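Local coordinates for protein cytochrome c2 iso-2 (Rhodospirillum centenum, PDB 1JDL) that carries electrons through a covalently bound heme c, donating to oxidized bacteriochlorophyll in photophosphorylation of purple non-sulfur bacteria, and may also serve the respiratory chain, at residues A[10-15]-A[112-117]; A[16-21]-A[27-32]. One frame throughout, in Å; residues are numbered along the deposited sequence.

Contact 1 of 2, residues A[10-15]-A[112-117]; sequences AVFKKC and VAYLKQ. With HEM (protoporphyrin IX containing Fe), chain B.
Phe12 and Tyr114 meet as an oblique aromatic pair, with their planes at 49° and centroids 5.4 Å apart. Tyr114 CE2 lies over one face of the Phe12 ring, 3.6 Å from Phe12 CG, and the two side chains cross at about a right angle. With CG anti to the backbone N (chi1 -166°), the Phe12 ring extends toward Tyr114 and Leu115.

Leu115 CD2 approaches the outer part of the same ring, 4.0 Å from Phe12 CE1, while Leu115 CD1 reaches the heme methyl CMB at 4.2 Å. This is the packing of N- and C-terminal helices that characterises the cytochrome c fold, here a purely apolar meeting. Replacing Phe12 with an alanine would probably open a gap between the helices and leave Tyr114 CE2 and Leu115 CD2 without their shared partner.

Within the chain, Cys15 CB rests 3.7 Å above the other face of the Phe12 ring, toward its rim, so the ring is held between Cys15 and Tyr114. Cys15 is one of the two covalent attachments of the heme, and the side chains of Phe12 and Cys15 both also touch Val111.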
ATOM      1  N   ALA A  10      10.851  11.038   6.782  1.00 27.56           N
ATOM      2  CA  ALA A  10      10.158  11.772   7.832  1.00 27.12           C
ATOM      3  C   ALA A  10       8.657  11.511   7.731  1.00 25.97           C
ATOM      4  O   ALA A  10       7.972  11.353   8.742  1.00 26.48           O
ATOM      5  CB  ALA A  10      10.441  13.266   7.698  1.00 27.97           C
ATOM      6  N   VAL A  11       8.150  11.472   6.504  1.00 25.37           N
ATOM      7  CA  VAL A  11       6.735  11.213   6.284  1.00 23.88           C
ATOM      8  C   VAL A  11       6.414   9.798   6.758  1.00 22.76           C
ATOM      9  O   VAL A  11       5.334   9.537   7.285  1.00 22.05           O
ATOM     10  CB  VAL A  11       6.364  11.334   4.788  1.00 24.58           C
ATOM     11  CG1 VAL A  11       4.908  10.944   4.578  1.00 23.70           C
ATOM     12  CG2 VAL A  11       6.593  12.758   4.305  1.00 26.87           C
ATOM     13  N   PHE A  12       7.366   8.885   6.583  1.00 20.34           N
ATOM     14  CA  PHE A  12       7.154   7.500   6.983  1.00 21.18           C
ATOM     15  C   PHE A  12       6.880   7.352   8.476  1.00 20.86           C
ATOM     16  O   PHE A  12       6.415   6.304   8.927  1.00 19.98           O
ATOM     17  CB  PHE A  12       8.357   6.634   6.603  1.00 20.60           C
ATOM     18  CG  PHE A  12       8.076   5.163   6.667  1.00 21.90           C
ATOM     19  CD1 PHE A  12       7.307   4.549   5.682  1.00 22.62           C
ATOM     20  CD2 PHE A  12       8.531   4.397   7.734  1.00 23.10           C
ATOM     21  CE1 PHE A  12       6.993   3.195   5.763  1.00 22.61           C
ATOM     22  CE2 PHE A  12       8.221   3.043   7.824  1.00 24.26           C
ATOM     23  CZ  PHE A  12       7.451   2.444   6.835  1.00 23.43           C
ATOM     24  N   LYS A  13       7.183   8.387   9.253  1.00 22.51           N
ATOM     25  CA  LYS A  13       6.921   8.329  10.683  1.00 24.71           C
ATOM     26  C   LYS A  13       5.420   8.125  10.886  1.00 23.97           C
ATOM     27  O   LYS A  13       4.994   7.540  11.882  1.00 25.62           O
ATOM     28  CB  LYS A  13       7.371   9.624  11.365  1.00 26.83           C
ATOM     29  CG  LYS A  13       8.880   9.813  11.380  1.00 31.59           C
ATOM     30  CD  LYS A  13       9.266  11.102  12.092  1.00 35.97           C
ATOM     31  CE  LYS A  13      10.776  11.254  12.175  1.00 38.99           C
ATOM     32  NZ  LYS A  13      11.166  12.523  12.853  1.00 40.81           N
ATOM     33  N   LYS A  14       4.633   8.605   9.930  1.00 23.39           N
ATOM     34  CA  LYS A  14       3.178   8.476   9.981  1.00 23.62           C
ATOM     35  C   LYS A  14       2.719   7.064   9.627  1.00 24.26           C
ATOM     36  O   LYS A  14       1.536   6.742   9.760  1.00 26.23           O
ATOM     37  CB  LYS A  14       2.519   9.466   9.020  1.00 25.43           C
ATOM     38  CG  LYS A  14       2.756  10.928   9.372  1.00 25.84           C
ATOM     39  CD  LYS A  14       2.054  11.840   8.383  1.00 26.73           C
ATOM     40  CE  LYS A  14       2.240  13.301   8.758  1.00 27.88           C
ATOM     41  NZ  LYS A  14       1.471  14.189   7.847  1.00 30.44           N
ATOM     42  N   CYS A  15       3.649   6.231   9.163  1.00 20.47           N
ATOM     43  CA  CYS A  15       3.326   4.854   8.794  1.00 19.78           C
ATOM     44  C   CYS A  15       3.877   3.866   9.806  1.00 20.28           C
ATOM     45  O   CYS A  15       3.374   2.748   9.917  1.00 19.53           O
ATOM     46  CB  CYS A  15       3.944   4.474   7.443  1.00 20.49           C
ATOM     47  SG  CYS A  15       3.905   5.702   6.151  1.00 19.41           S
ATOM     48  N   VAL A 112       6.754   7.631  -1.111  1.00 21.53           N
ATOM     49  CA  VAL A 112       6.940   6.606  -2.136  1.00 21.93           C
ATOM     50  C   VAL A 112       8.408   6.597  -2.582  1.00 22.96           C
ATOM     51  O   VAL A 112       8.980   5.537  -2.843  1.00 22.46           O
ATOM     52  CB  VAL A 112       6.009   6.852  -3.342  1.00 21.86           C
ATOM     53  CG1 VAL A 112       6.377   5.937  -4.502  1.00 24.33           C
ATOM     54  CG2 VAL A 112       4.570   6.593  -2.921  1.00 23.14           C
ATOM     55  N   ALA A 113       9.023   7.773  -2.661  1.00 23.70           N
ATOM     56  CA  ALA A 113      10.431   7.851  -3.045  1.00 24.15           C
ATOM     57  C   ALA A 113      11.260   7.115  -1.993  1.00 24.11           C
ATOM     58  O   ALA A 113      12.264   6.472  -2.307  1.00 24.82           O
ATOM     59  CB  ALA A 113      10.872   9.312  -3.145  1.00 25.96           C
ATOM     60  N   TYR A 114      10.828   7.207  -0.740  1.00 23.07           N
ATOM     61  CA  TYR A 114      11.510   6.539   0.362  1.00 21.26           C
ATOM     62  C   TYR A 114      11.339   5.020   0.247  1.00 21.04           C
ATOM     63  O   TYR A 114      12.299   4.258   0.397  1.00 18.61           O
ATOM     64  CB  TYR A 114      10.941   7.035   1.698  1.00 21.52           C
ATOM     65  CG  TYR A 114      11.498   6.332   2.914  1.00 21.35           C
ATOM     66  CD1 TYR A 114      12.841   6.463   3.272  1.00 23.36           C
ATOM     67  CD2 TYR A 114      10.682   5.531   3.706  1.00 21.28           C
ATOM     68  CE1 TYR A 114      13.354   5.813   4.388  1.00 23.65           C
ATOM     69  CE2 TYR A 114      11.186   4.875   4.824  1.00 22.85           C
ATOM     70  CZ  TYR A 114      12.521   5.020   5.160  1.00 22.96           C
ATOM     71  OH  TYR A 114      13.017   4.373   6.269  1.00 25.18           O
ATOM     72  N   LEU A 115      10.116   4.587  -0.039  1.00 19.77           N
ATOM     73  CA  LEU A 115       9.821   3.164  -0.167  1.00 20.27           C
ATOM     74  C   LEU A 115      10.574   2.523  -1.326  1.00 19.54           C
ATOM     75  O   LEU A 115      10.905   1.343  -1.271  1.00 20.12           O
ATOM     76  CB  LEU A 115       8.319   2.945  -0.362  1.00 21.09           C
ATOM     77  CG  LEU A 115       7.442   3.239   0.856  1.00 23.08           C
ATOM     78  CD1 LEU A 115       5.970   3.132   0.475  1.00 24.48           C
ATOM     79  CD2 LEU A 115       7.785   2.267   1.972  1.00 22.66           C
ATOM     80  N   LYS A 116      10.834   3.299  -2.372  1.00 20.46           N
ATOM     81  CA  LYS A 116      11.542   2.786  -3.543  1.00 22.43           C
ATOM     82  C   LYS A 116      12.970   2.376  -3.210  1.00 23.48           C
ATOM     83  O   LYS A 116      13.574   1.576  -3.925  1.00 23.54           O
ATOM     84  CB  LYS A 116      11.562   3.831  -4.660  1.00 24.29           C
ATOM     85  CG  LYS A 116      10.207   4.107  -5.286  1.00 28.35           C
ATOM     86  CD  LYS A 116      10.317   5.083  -6.456  1.00 32.39           C
ATOM     87  CE  LYS A 116      10.901   4.422  -7.700  1.00 35.06           C
ATOM     88  NZ  LYS A 116      12.282   3.905  -7.496  1.00 38.49           N
ATOM     89  N   GLN A 117      13.505   2.928  -2.126  1.00 23.69           N
ATOM     90  CA  GLN A 117      14.866   2.616  -1.697  1.00 25.12           C
ATOM     91  C   GLN A 117      14.995   1.204  -1.145  1.00 25.12           C
ATOM     92  O   GLN A 117      16.104   0.677  -1.021  1.00 24.63           O
ATOM     93  CB  GLN A 117      15.320   3.600  -0.620  1.00 27.15           C
ATOM     94  CG  GLN A 117      15.447   5.036  -1.083  1.00 30.31           C
ATOM     95  CD  GLN A 117      15.969   5.939   0.015  1.00 33.79           C
ATOM     96  OE1 GLN A 117      15.356   6.058   1.077  1.00 36.79           O
ATOM     97  NE2 GLN A 117      17.107   6.577  -0.232  1.00 36.28           N
TER
HETATM   98  CHA HEM B 500      -1.740  -2.053   3.902  1.00 13.26           C
HETATM   99  CHB HEM B 500       1.098   1.691   2.811  1.00 14.12           C
HETATM  100  CHC HEM B 500       0.073   3.686   7.091  1.00 16.13           C
HETATM  101  CHD HEM B 500      -2.291  -0.284   8.359  1.00 14.64           C
HETATM  102  C1A HEM B 500      -0.916  -1.171   3.201  1.00 14.19           C
HETATM  103  C2A HEM B 500      -0.519  -1.345   1.824  1.00 12.43           C
HETATM  104  C3A HEM B 500       0.275  -0.281   1.528  1.00 12.16           C
HETATM  105  C4A HEM B 500       0.368   0.525   2.722  1.00 14.75           C
HETATM  106  CMA HEM B 500       0.906   0.050   0.184  1.00 14.35           C
HETATM  107  CAA HEM B 500      -0.813  -2.580   0.962  1.00 13.84           C
HETATM  108  CBA HEM B 500       0.321  -3.576   1.198  1.00 13.78           C
HETATM  109  CGA HEM B 500       0.125  -4.929   0.509  1.00 15.40           C
HETATM  110  O1A HEM B 500      -0.841  -5.097  -0.262  1.00 15.99           O
HETATM  111  O2A HEM B 500       0.956  -5.831   0.739  1.00 16.85           O
HETATM  112  C1B HEM B 500       1.081   2.544   3.905  1.00 14.31           C
HETATM  113  C2B HEM B 500       1.789   3.797   3.979  1.00 15.13           C
HETATM  114  C3B HEM B 500       1.298   4.432   5.085  1.00 17.47           C
HETATM  115  C4B HEM B 500       0.528   3.485   5.797  1.00 14.93           C
HETATM  116  CMB HEM B 500       2.871   4.251   3.008  1.00 15.67           C
HETATM  117  CAB HEM B 500       1.231   5.806   5.400  1.00 22.68           C
HETATM  118  CBB HEM B 500       1.667   6.991   4.556  1.00 19.03           C
HETATM  119  C1C HEM B 500      -0.699   2.804   7.790  1.00 15.27           C
HETATM  120  C2C HEM B 500      -1.181   3.013   9.139  1.00 16.79           C
HETATM  121  C3C HEM B 500      -1.978   1.966   9.408  1.00 17.82           C
HETATM  122  C4C HEM B 500      -1.782   1.005   8.341  1.00 16.12           C
HETATM  123  CMC HEM B 500      -0.827   4.181  10.062  1.00 17.67           C
HETATM  124  CAC HEM B 500      -2.980   1.825  10.394  1.00 24.84           C
HETATM  125  CBC HEM B 500      -3.330   2.724  11.575  1.00 23.76           C
HETATM  126  C1D HEM B 500      -2.285  -1.150   7.289  1.00 13.52           C
HETATM  127  C2D HEM B 500      -2.972  -2.420   7.278  1.00 13.61           C
HETATM  128  C3D HEM B 500      -2.892  -2.897   5.999  1.00 14.72           C
HETATM  129  C4D HEM B 500      -2.123  -1.902   5.243  1.00 13.24           C
HETATM  130  CMD HEM B 500      -3.714  -3.078   8.445  1.00 13.82           C
HETATM  131  CAD HEM B 500      -3.574  -4.155   5.454  1.00 14.05           C
HETATM  132  CBD HEM B 500      -4.932  -3.713   4.896  1.00 16.17           C
HETATM  133  CGD HEM B 500      -5.809  -4.861   4.438  1.00 15.36           C
HETATM  134  O1D HEM B 500      -6.950  -4.584   4.009  1.00 15.41           O
HETATM  135  O2D HEM B 500      -5.373  -6.032   4.498  1.00 16.86           O
HETATM  136  NA  HEM B 500      -0.386  -0.012   3.743  1.00 13.73           N
HETATM  137  NB  HEM B 500       0.311   2.342   5.032  1.00 14.47           N
HETATM  138  NC  HEM B 500      -1.090   1.573   7.295  1.00 14.32           N
HETATM  139  ND  HEM B 500      -1.756  -0.832   6.049  1.00 13.70           N
HETATM  140 FE   HEM B 500      -0.761   0.795   5.520  1.00 14.03          FE

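Contact 2 of 2, residues A[16-21]-A[27-32]; sequences MACHRV and NLVGPA. With HEM (protoporphyrin IX containing Fe), chain B.
His19 joins the heme iron to the facing loop: NE2 binds the metal at 2.1 Å, and on the other side of the ring ND1 donates to Pro31 O at 2.7 Å. That oxygen lies only 5° out of the imidazole plane, and the N-H points at it at 158°, so this bond, with the iron at NE2, holds the rotation of the ring and would probably raise the electron density on the ligating nitrogen. Met98 supplies the other axial ligand. Pro31 also packs its CD against His19 CE1 and heme C3D, both at 3.7 Å.

Cys18, a covalent attachment point of the heme, lies beside the histidine in the Cys-Met-Ala-Cys-His sequence, the CXXCH heme-binding motif of c-type cytochromes. Its carbonyl accepts a hydrogen bond from Gly30 N, and Cys18 CB packs 4.0 Å from Val29 CB. Gly30 sits where a side chain would collide with His19 CE1, and its CA instead approaches the porphyrin.

Farther out, Arg20 bends at chi2 (-82°), turning its guanidinium back toward the carbonyls of Met16 and His19. NH1 grips both: Met16 O, 2.5 Å away in the guanidinium plane, on a lone pair of that oxygen, and His19 O from above its carbonyl plane. Leu28 CD1 covers the centre of one guanidinium face, 3.4 Å from Arg20 CZ. A water receives a weak bond from Arg20 N and donates to Gly30 O, while Asn27 OD1 accepts from Ala32 N and Asn27 ND2 reaches Pro45 O, tying Asn27 to Ala32 and the loop to Pro45.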
ATOM      1  N   MET A  16       4.915   4.280  10.532  1.00 21.57           N
ATOM      2  CA  MET A  16       5.594   3.411  11.491  1.00 24.55           C
ATOM      3  C   MET A  16       4.781   2.763  12.599  1.00 23.89           C
ATOM      4  O   MET A  16       5.206   1.753  13.164  1.00 23.61           O
ATOM      5  CB  MET A  16       6.780   4.144  12.114  1.00 28.77           C
ATOM      6  CG  MET A  16       7.869   4.491  11.120  1.00 35.91           C
ATOM      7  SD  MET A  16       9.387   4.970  11.952  1.00 44.20           S
ATOM      8  CE  MET A  16       8.833   6.426  12.839  1.00 43.68           C
ATOM      9  N   ALA A  17       3.626   3.328  12.924  1.00 23.10           N
ATOM     10  CA  ALA A  17       2.807   2.742  13.971  1.00 22.44           C
ATOM     11  C   ALA A  17       2.315   1.369  13.541  1.00 21.26           C
ATOM     12  O   ALA A  17       2.055   0.507  14.381  1.00 23.90           O
ATOM     13  CB  ALA A  17       1.618   3.647  14.276  1.00 25.30           C
ATOM     14  N   CYS A  18       2.212   1.158  12.231  1.00 18.19           N
ATOM     15  CA  CYS A  18       1.700  -0.104  11.706  1.00 17.50           C
ATOM     16  C   CYS A  18       2.570  -0.836  10.700  1.00 16.13           C
ATOM     17  O   CYS A  18       2.317  -2.004  10.404  1.00 18.46           O
ATOM     18  CB  CYS A  18       0.344   0.138  11.057  1.00 16.84           C
ATOM     19  SG  CYS A  18      -0.764   1.070  12.100  1.00 18.48           S
ATOM     20  N   HIS A  19       3.575  -0.158  10.164  1.00 16.97           N
ATOM     21  CA  HIS A  19       4.447  -0.765   9.163  1.00 16.36           C
ATOM     22  C   HIS A  19       5.918  -0.649   9.503  1.00 18.33           C
ATOM     23  O   HIS A  19       6.339   0.273  10.196  1.00 19.97           O
ATOM     24  CB  HIS A  19       4.254  -0.088   7.812  1.00 15.87           C
ATOM     25  CG  HIS A  19       2.919  -0.324   7.190  1.00 15.84           C
ATOM     26  ND1 HIS A  19       2.561  -1.530   6.627  1.00 14.13           N
ATOM     27  CD2 HIS A  19       1.879   0.515   6.976  1.00 15.07           C
ATOM     28  CE1 HIS A  19       1.362  -1.421   6.086  1.00 15.51           C
ATOM     29  NE2 HIS A  19       0.927  -0.190   6.282  1.00 13.88           N
ATOM     30  N   ARG A  20       6.690  -1.591   8.976  1.00 18.99           N
ATOM     31  CA  ARG A  20       8.134  -1.616   9.156  1.00 20.82           C
ATOM     32  C   ARG A  20       8.779  -1.823   7.791  1.00 20.39           C
ATOM     33  O   ARG A  20       8.190  -2.440   6.902  1.00 19.23           O
ATOM     34  CB  ARG A  20       8.535  -2.759  10.092  1.00 22.98           C
ATOM     35  CG  ARG A  20       8.161  -2.528  11.543  1.00 26.43           C
ATOM     36  CD  ARG A  20       9.185  -1.652  12.243  1.00 31.85           C
ATOM     37  NE  ARG A  20       8.777  -1.321  13.606  1.00 35.75           N
ATOM     38  CZ  ARG A  20       7.793  -0.478  13.899  1.00 36.64           C
ATOM     39  NH1 ARG A  20       7.122   0.118  12.924  1.00 37.66           N
ATOM     40  NH2 ARG A  20       7.476  -0.234  15.164  1.00 37.14           N
ATOM     41  N   VAL A  21       9.980  -1.280   7.627  1.00 21.08           N
ATOM     42  CA  VAL A  21      10.742  -1.427   6.395  1.00 21.95           C
ATOM     43  C   VAL A  21      12.175  -1.714   6.828  1.00 22.82           C
ATOM     44  O   VAL A  21      12.536  -1.455   7.972  1.00 22.09           O
ATOM     45  CB  VAL A  21      10.717  -0.143   5.530  1.00 22.29           C
ATOM     46  CG1 VAL A  21       9.312   0.094   4.996  1.00 25.34           C
ATOM     47  CG2 VAL A  21      11.189   1.053   6.349  1.00 22.95           C
ATOM     48  N   ASN A  27       5.895  -8.179  10.155  1.00 24.22           N
ATOM     49  CA  ASN A  27       4.530  -7.685  10.074  1.00 22.33           C
ATOM     50  C   ASN A  27       4.116  -7.194  11.457  1.00 22.10           C
ATOM     51  O   ASN A  27       4.545  -7.736  12.477  1.00 22.96           O
ATOM     52  CB  ASN A  27       3.557  -8.792   9.640  1.00 22.21           C
ATOM     53  CG  ASN A  27       3.893  -9.391   8.282  1.00 21.67           C
ATOM     54  OD1 ASN A  27       4.282  -8.687   7.350  1.00 21.14           O
ATOM     55  ND2 ASN A  27       3.718 -10.704   8.160  1.00 21.52           N
ATOM     56  N   LEU A  28       3.299  -6.153  11.483  1.00 19.97           N
ATOM     57  CA  LEU A  28       2.773  -5.605  12.726  1.00 21.22           C
ATOM     58  C   LEU A  28       1.279  -5.544  12.446  1.00 19.89           C
ATOM     59  O   LEU A  28       0.708  -6.515  11.949  1.00 19.53           O
ATOM     60  CB  LEU A  28       3.331  -4.202  12.986  1.00 23.16           C
ATOM     61  CG  LEU A  28       4.821  -4.099  13.321  1.00 26.54           C
ATOM     62  CD1 LEU A  28       5.185  -2.641  13.557  1.00 29.49           C
ATOM     63  CD2 LEU A  28       5.133  -4.927  14.559  1.00 27.86           C
ATOM     64  N   VAL A  29       0.640  -4.422  12.745  1.00 19.30           N
ATOM     65  CA  VAL A  29      -0.780  -4.301  12.452  1.00 19.20           C
ATOM     66  C   VAL A  29      -0.924  -4.355  10.933  1.00 18.72           C
ATOM     67  O   VAL A  29      -1.916  -4.860  10.405  1.00 17.93           O
ATOM     68  CB  VAL A  29      -1.350  -2.971  12.991  1.00 20.17           C
ATOM     69  CG1 VAL A  29      -2.745  -2.734  12.438  1.00 23.20           C
ATOM     70  CG2 VAL A  29      -1.389  -3.013  14.518  1.00 23.49           C
ATOM     71  N   GLY A  30       0.087  -3.831  10.244  1.00 18.51           N
ATOM     72  CA  GLY A  30       0.106  -3.836   8.791  1.00 17.63           C
ATOM     73  C   GLY A  30       1.275  -4.670   8.285  1.00 16.75           C
ATOM     74  O   GLY A  30       2.202  -4.952   9.041  1.00 15.78           O
ATOM     75  N   PRO A  31       1.271  -5.074   7.006  1.00 16.66           N
ATOM     76  CA  PRO A  31       2.366  -5.882   6.461  1.00 16.71           C
ATOM     77  C   PRO A  31       3.681  -5.136   6.277  1.00 17.35           C
ATOM     78  O   PRO A  31       3.702  -3.913   6.101  1.00 17.94           O
ATOM     79  CB  PRO A  31       1.796  -6.383   5.136  1.00 18.24           C
ATOM     80  CG  PRO A  31       0.892  -5.261   4.716  1.00 15.32           C
ATOM     81  CD  PRO A  31       0.202  -4.886   6.008  1.00 15.65           C
ATOM     82  N   ALA A  32       4.784  -5.877   6.318  1.00 18.21           N
ATOM     83  CA  ALA A  32       6.098  -5.275   6.125  1.00 17.88           C
ATOM     84  C   ALA A  32       6.089  -4.648   4.737  1.00 17.52           C
ATOM     85  O   ALA A  32       5.477  -5.187   3.814  1.00 18.21           O
ATOM     86  CB  ALA A  32       7.191  -6.345   6.221  1.00 20.46           C
TER
HETATM   87  CHA HEM B 500      -1.740  -2.053   3.902  1.00 13.26           C
HETATM   88  CHB HEM B 500       1.098   1.691   2.811  1.00 14.12           C
HETATM   89  CHC HEM B 500       0.073   3.686   7.091  1.00 16.13           C
HETATM   90  CHD HEM B 500      -2.291  -0.284   8.359  1.00 14.64           C
HETATM   91  C1A HEM B 500      -0.916  -1.171   3.201  1.00 14.19           C
HETATM   92  C2A HEM B 500      -0.519  -1.345   1.824  1.00 12.43           C
HETATM   93  C3A HEM B 500       0.275  -0.281   1.528  1.00 12.16           C
HETATM   94  C4A HEM B 500       0.368   0.525   2.722  1.00 14.75           C
HETATM   95  CMA HEM B 500       0.906   0.050   0.184  1.00 14.35           C
HETATM   96  CAA HEM B 500      -0.813  -2.580   0.962  1.00 13.84           C
HETATM   97  CBA HEM B 500       0.321  -3.576   1.198  1.00 13.78           C
HETATM   98  CGA HEM B 500       0.125  -4.929   0.509  1.00 15.40           C
HETATM   99  O1A HEM B 500      -0.841  -5.097  -0.262  1.00 15.99           O
HETATM  100  O2A HEM B 500       0.956  -5.831   0.739  1.00 16.85           O
HETATM  101  C1B HEM B 500       1.081   2.544   3.905  1.00 14.31           C
HETATM  102  C2B HEM B 500       1.789   3.797   3.979  1.00 15.13           C
HETATM  103  C3B HEM B 500       1.298   4.432   5.085  1.00 17.47           C
HETATM  104  C4B HEM B 500       0.528   3.485   5.797  1.00 14.93           C
HETATM  105  CMB HEM B 500       2.871   4.251   3.008  1.00 15.67           C
HETATM  106  CAB HEM B 500       1.231   5.806   5.400  1.00 22.68           C
HETATM  107  CBB HEM B 500       1.667   6.991   4.556  1.00 19.03           C
HETATM  108  C1C HEM B 500      -0.699   2.804   7.790  1.00 15.27           C
HETATM  109  C2C HEM B 500      -1.181   3.013   9.139  1.00 16.79           C
HETATM  110  C3C HEM B 500      -1.978   1.966   9.408  1.00 17.82           C
HETATM  111  C4C HEM B 500      -1.782   1.005   8.341  1.00 16.12           C
HETATM  112  CMC HEM B 500      -0.827   4.181  10.062  1.00 17.67           C
HETATM  113  CAC HEM B 500      -2.980   1.825  10.394  1.00 24.84           C
HETATM  114  CBC HEM B 500      -3.330   2.724  11.575  1.00 23.76           C
HETATM  115  C1D HEM B 500      -2.285  -1.150   7.289  1.00 13.52           C
HETATM  116  C2D HEM B 500      -2.972  -2.420   7.278  1.00 13.61           C
HETATM  117  C3D HEM B 500      -2.892  -2.897   5.999  1.00 14.72           C
HETATM  118  C4D HEM B 500      -2.123  -1.902   5.243  1.00 13.24           C
HETATM  119  CMD HEM B 500      -3.714  -3.078   8.445  1.00 13.82           C
HETATM  120  CAD HEM B 500      -3.574  -4.155   5.454  1.00 14.05           C
HETATM  121  CBD HEM B 500      -4.932  -3.713   4.896  1.00 16.17           C
HETATM  122  CGD HEM B 500      -5.809  -4.861   4.438  1.00 15.36           C
HETATM  123  O1D HEM B 500      -6.950  -4.584   4.009  1.00 15.41           O
HETATM  124  O2D HEM B 500      -5.373  -6.032   4.498  1.00 16.86           O
HETATM  125  NA  HEM B 500      -0.386  -0.012   3.743  1.00 13.73           N
HETATM  126  NB  HEM B 500       0.311   2.342   5.032  1.00 14.47           N
HETATM  127  NC  HEM B 500      -1.090   1.573   7.295  1.00 14.32           N
HETATM  128  ND  HEM B 500      -1.756  -0.832   6.049  1.00 13.70           N
HETATM  129 FE   HEM B 500      -0.761   0.795   5.520  1.00 14.03          FE
HETATM  130  O   HOH W   1       5.156  -4.160   9.290  1.00 19.20           O

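From the N terminus, the chain runs through helix 5-11 into residues 10-15, passes directly into the heme-binding loop 16-21, and returns at 27-32, so that contact 2 closes a short loop with five residues between its segments. Contact 1 closes only near the C terminus, after the remaining helices, when helix 105-115 comes back to the first helix; contact 2 is therefore nested inside its large loop. Val21 joins the two: its CG1 lies 3.5 Å from Phe12 CZ, and it also touches Tyr114 and Leu115. Together they tie the paired terminal helices to the loops on the histidine side of the heme, which both contacts touch.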